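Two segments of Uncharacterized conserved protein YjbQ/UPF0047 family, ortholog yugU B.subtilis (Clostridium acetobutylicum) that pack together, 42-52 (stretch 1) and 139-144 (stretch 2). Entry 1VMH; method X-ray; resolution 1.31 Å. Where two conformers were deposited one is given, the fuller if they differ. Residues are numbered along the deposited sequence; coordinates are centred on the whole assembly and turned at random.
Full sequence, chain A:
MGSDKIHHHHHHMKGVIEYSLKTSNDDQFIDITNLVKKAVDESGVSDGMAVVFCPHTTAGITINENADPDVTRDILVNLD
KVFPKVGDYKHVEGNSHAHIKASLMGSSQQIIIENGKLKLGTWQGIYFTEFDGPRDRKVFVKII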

# COMPACT_ATOMS: atom_id res chain seq x y z
N GLU A 42 -20.75 -0.80 -15.64
CA GLU A 42 -21.27 -2.15 -15.97
C GLU A 42 -21.95 -2.83 -14.77
O GLU A 42 -22.97 -3.53 -14.94
CB GLU A 42 -20.13 -3.04 -16.46
CG GLU A 42 -20.15 -3.40 -17.91
CD GLU A 42 -19.32 -4.65 -18.17
OE1 GLU A 42 -18.09 -4.59 -17.94
OE2 GLU A 42 -19.89 -5.68 -18.58
N SER A 43 -21.41 -2.64 -13.58
CA SER A 43 -21.87 -3.36 -12.41
C SER A 43 -23.26 -2.90 -11.98
O SER A 43 -23.97 -3.65 -11.33
CB SER A 43 -20.91 -3.15 -11.25
OG SER A 43 -21.12 -1.88 -10.66
N GLY A 44 -23.63 -1.66 -12.28
CA GLY A 44 -24.87 -1.08 -11.75
C GLY A 44 -24.82 -0.66 -10.28
O GLY A 44 -25.77 -0.07 -9.77
N VAL A 45 -23.70 -0.94 -9.61
CA VAL A 45 -23.51 -0.61 -8.18
C VAL A 45 -23.45 0.90 -8.01
O VAL A 45 -22.68 1.55 -8.71
CB VAL A 45 -22.20 -1.23 -7.64
CG1 VAL A 45 -21.92 -0.78 -6.21
CG2 VAL A 45 -22.28 -2.75 -7.68
N SER A 46 -24.28 1.43 -7.11
CA SER A 46 -24.30 2.86 -6.80
C SER A 46 -23.35 3.23 -5.66
O SER A 46 -22.86 4.35 -5.60
CB SER A 46 -25.71 3.29 -6.42
OG SER A 46 -26.08 2.70 -5.18
N ASP A 47 -23.19 2.32 -4.72
CA ASP A 47 -22.43 2.57 -3.51
C ASP A 47 -21.72 1.27 -3.16
O ASP A 47 -22.35 0.21 -3.08
CB ASP A 47 -23.28 3.09 -2.36
CG ASP A 47 -23.99 4.39 -2.71
OD1 ASP A 47 -25.11 4.31 -3.25
OD2 ASP A 47 -23.44 5.50 -2.48
N GLY A 48 -20.40 1.35 -3.04
CA GLY A 48 -19.57 0.17 -2.83
C GLY A 48 -18.10 0.51 -2.95
O GLY A 48 -17.71 1.64 -2.69
N MET A 49 -17.31 -0.44 -3.42
CA MET A 49 -15.89 -0.30 -3.58
C MET A 49 -15.45 -0.87 -4.92
O MET A 49 -15.96 -1.89 -5.37
CB MET A 49 -15.17 -1.10 -2.47
CG MET A 49 -15.31 -0.57 -1.07
SD MET A 49 -14.72 1.11 -0.81
CE MET A 49 -13.05 0.96 -1.35
N ALA A 50 -14.46 -0.22 -5.52
CA ALA A 50 -13.77 -0.77 -6.69
C ALA A 50 -12.40 -1.20 -6.25
O ALA A 50 -11.65 -0.41 -5.66
CB ALA A 50 -13.64 0.29 -7.74
N VAL A 51 -12.05 -2.46 -6.52
CA VAL A 51 -10.73 -2.99 -6.20
C VAL A 51 -10.00 -3.25 -7.50
O VAL A 51 -10.59 -3.85 -8.41
CB VAL A 51 -10.86 -4.32 -5.40
CG1 VAL A 51 -9.48 -4.90 -5.12
CG2 VAL A 51 -11.61 -4.09 -4.09
N VAL A 52 -8.76 -2.73 -7.62
CA VAL A 52 -7.97 -2.79 -8.80
C VAL A 52 -6.69 -3.55 -8.46
O VAL A 52 -5.95 -3.10 -7.60
CB VAL A 52 -7.60 -1.37 -9.29
CG1 VAL A 52 -6.81 -1.42 -10.57
CG2 VAL A 52 -8.86 -0.53 -9.48
N VAL A 139 -4.79 -6.27 -15.90
CA VAL A 139 -5.24 -5.71 -14.64
C VAL A 139 -6.65 -6.21 -14.37
O VAL A 139 -7.47 -6.37 -15.30
CB VAL A 139 -5.14 -4.18 -14.64
CG1 VAL A 139 -6.04 -3.53 -15.68
CG2 VAL A 139 -5.41 -3.60 -13.24
N PHE A 140 -6.91 -6.50 -13.10
CA PHE A 140 -8.22 -7.01 -12.69
C PHE A 140 -8.98 -5.92 -11.97
O PHE A 140 -8.41 -5.27 -11.10
CB PHE A 140 -8.10 -8.19 -11.70
CG PHE A 140 -7.21 -9.34 -12.15
CD1 PHE A 140 -7.09 -9.71 -13.48
CD2 PHE A 140 -6.56 -10.13 -11.21
CE1 PHE A 140 -6.29 -10.78 -13.86
CE2 PHE A 140 -5.78 -11.19 -11.58
CZ PHE A 140 -5.65 -11.52 -12.90
N VAL A 141 -10.27 -5.76 -12.25
CA VAL A 141 -11.12 -4.81 -11.55
C VAL A 141 -12.32 -5.58 -11.00
O VAL A 141 -13.04 -6.23 -11.77
CB VAL A 141 -11.56 -3.67 -12.48
CG1 VAL A 141 -12.45 -2.70 -11.72
CG2 VAL A 141 -10.31 -2.96 -13.09
N LYS A 142 -12.51 -5.52 -9.69
CA LYS A 142 -13.64 -6.14 -9.03
C LYS A 142 -14.48 -5.08 -8.35
O LYS A 142 -13.92 -4.25 -7.64
CB LYS A 142 -13.20 -7.18 -8.01
CG LYS A 142 -14.39 -7.91 -7.42
CD LYS A 142 -13.93 -9.17 -6.70
CE LYS A 142 -15.11 -9.82 -6.00
NZ LYS A 142 -15.97 -10.49 -6.96
N ILE A 143 -15.79 -5.07 -8.60
CA ILE A 143 -16.69 -4.11 -7.99
C ILE A 143 -17.48 -4.86 -6.96
O ILE A 143 -18.05 -5.91 -7.27
CB ILE A 143 -17.67 -3.51 -9.01
CG1 ILE A 143 -16.93 -2.91 -10.21
CG2 ILE A 143 -18.55 -2.46 -8.34
CD1 ILE A 143 -15.87 -1.88 -9.88
N ILE A 144 -17.51 -4.35 -5.74
CA ILE A 144 -18.25 -4.97 -4.65
C ILE A 144 -19.27 -3.97 -4.11
O ILE A 144 -18.87 -2.90 -3.65
CB ILE A 144 -17.29 -5.42 -3.55
CG1 ILE A 144 -16.16 -6.28 -4.13
CG2 ILE A 144 -18.05 -6.24 -2.48
CD1 ILE A 144 -14.82 -6.00 -3.52
OXT ILE A 144 -20.49 -4.16 -4.14
O HOH W 1 -22.19 -2.58 -2.84

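The backbone hydrogen bonds come first, because they set the register. Strand 48-52 and strand 139-143 run antiparallel, their directions 166° apart, and two residue pairs exchange bonds reciprocally. Val51 N donates to Lys142 O at 2.8 Å, and Lys142 N returns a bond to Val51 O, also at 2.8 Å. Two residues along each chain, Met49 N donates to Ile144 O and Ile144 N to Met49 O, each over 2.9 Å. All four are close to linear, with angles at the hydrogen of 162° to 175°. The carbonyl of the last residue thus serves as an ordinary strand acceptor, even though it belongs to the terminal carboxylate.

Between these rungs lies the non-hydrogen-bonded pair Ala50 with Ile143, and beyond Val51 and Lys142 comes a second, Val52 with Val141; in both the CA atoms approach to 4.6 Å, against 5.1 Å for the CA atoms of Val51 and Lys142. Here CA-H groups face carbonyls: Val141 CA lies 3.3 Å from Val51 O, and Val52 CA 3.4 Å from Phe140 O. Gly48 CA makes a similar contact, 3.3 Å from Ile144 O. A CB on Gly48 in this conformation would come within 2.2 Å of that same Ile144 O, a clash, so the lack of a side chain lets the chain end lie close.

Apolar packing follows the alternation of the strands. Ala50, Val52, Val141 and Ile143 share one face. The small methyl of Ala50 leaves room for Ile143, whose CD1 lies 3.8 Å from Ala50 CB, while the other branch of the isoleucine, CG2, sits 3.8 Å from Val45 CG2 in the loop before the strand. A branched side chain suits this place because its two arms reach different neighbours. Farther along, Val52 CG1 meets Val139 CG2 at 3.7 Å. On the face of Val51 and Lys142, Val51 CG2 touches Ile144 CD1 at 3.8 Å. The Lys142 side chain makes no close apolar contact with stretch 1; its largely extended chain carries the amino group away, which suits a partly exposed position.

The remaining contacts lie around the turn before the strand and at the chain end. Gly44 leaves the helix with a phi of 76°, a value glycine adopts readily. Just around this turn, Val45 N donates to Ser43 OG at 2.9 Å; the short serine side chain accepts a bond across the turn while its OG also packs 3.5 Å from Ile143 CG2. Finally, a water bridges the two stretches, donating to Asp47 O at 2.8 Å and to Ile144 OXT at 2.7 Å, so that both carboxylate oxygens of the C-terminus are engaged.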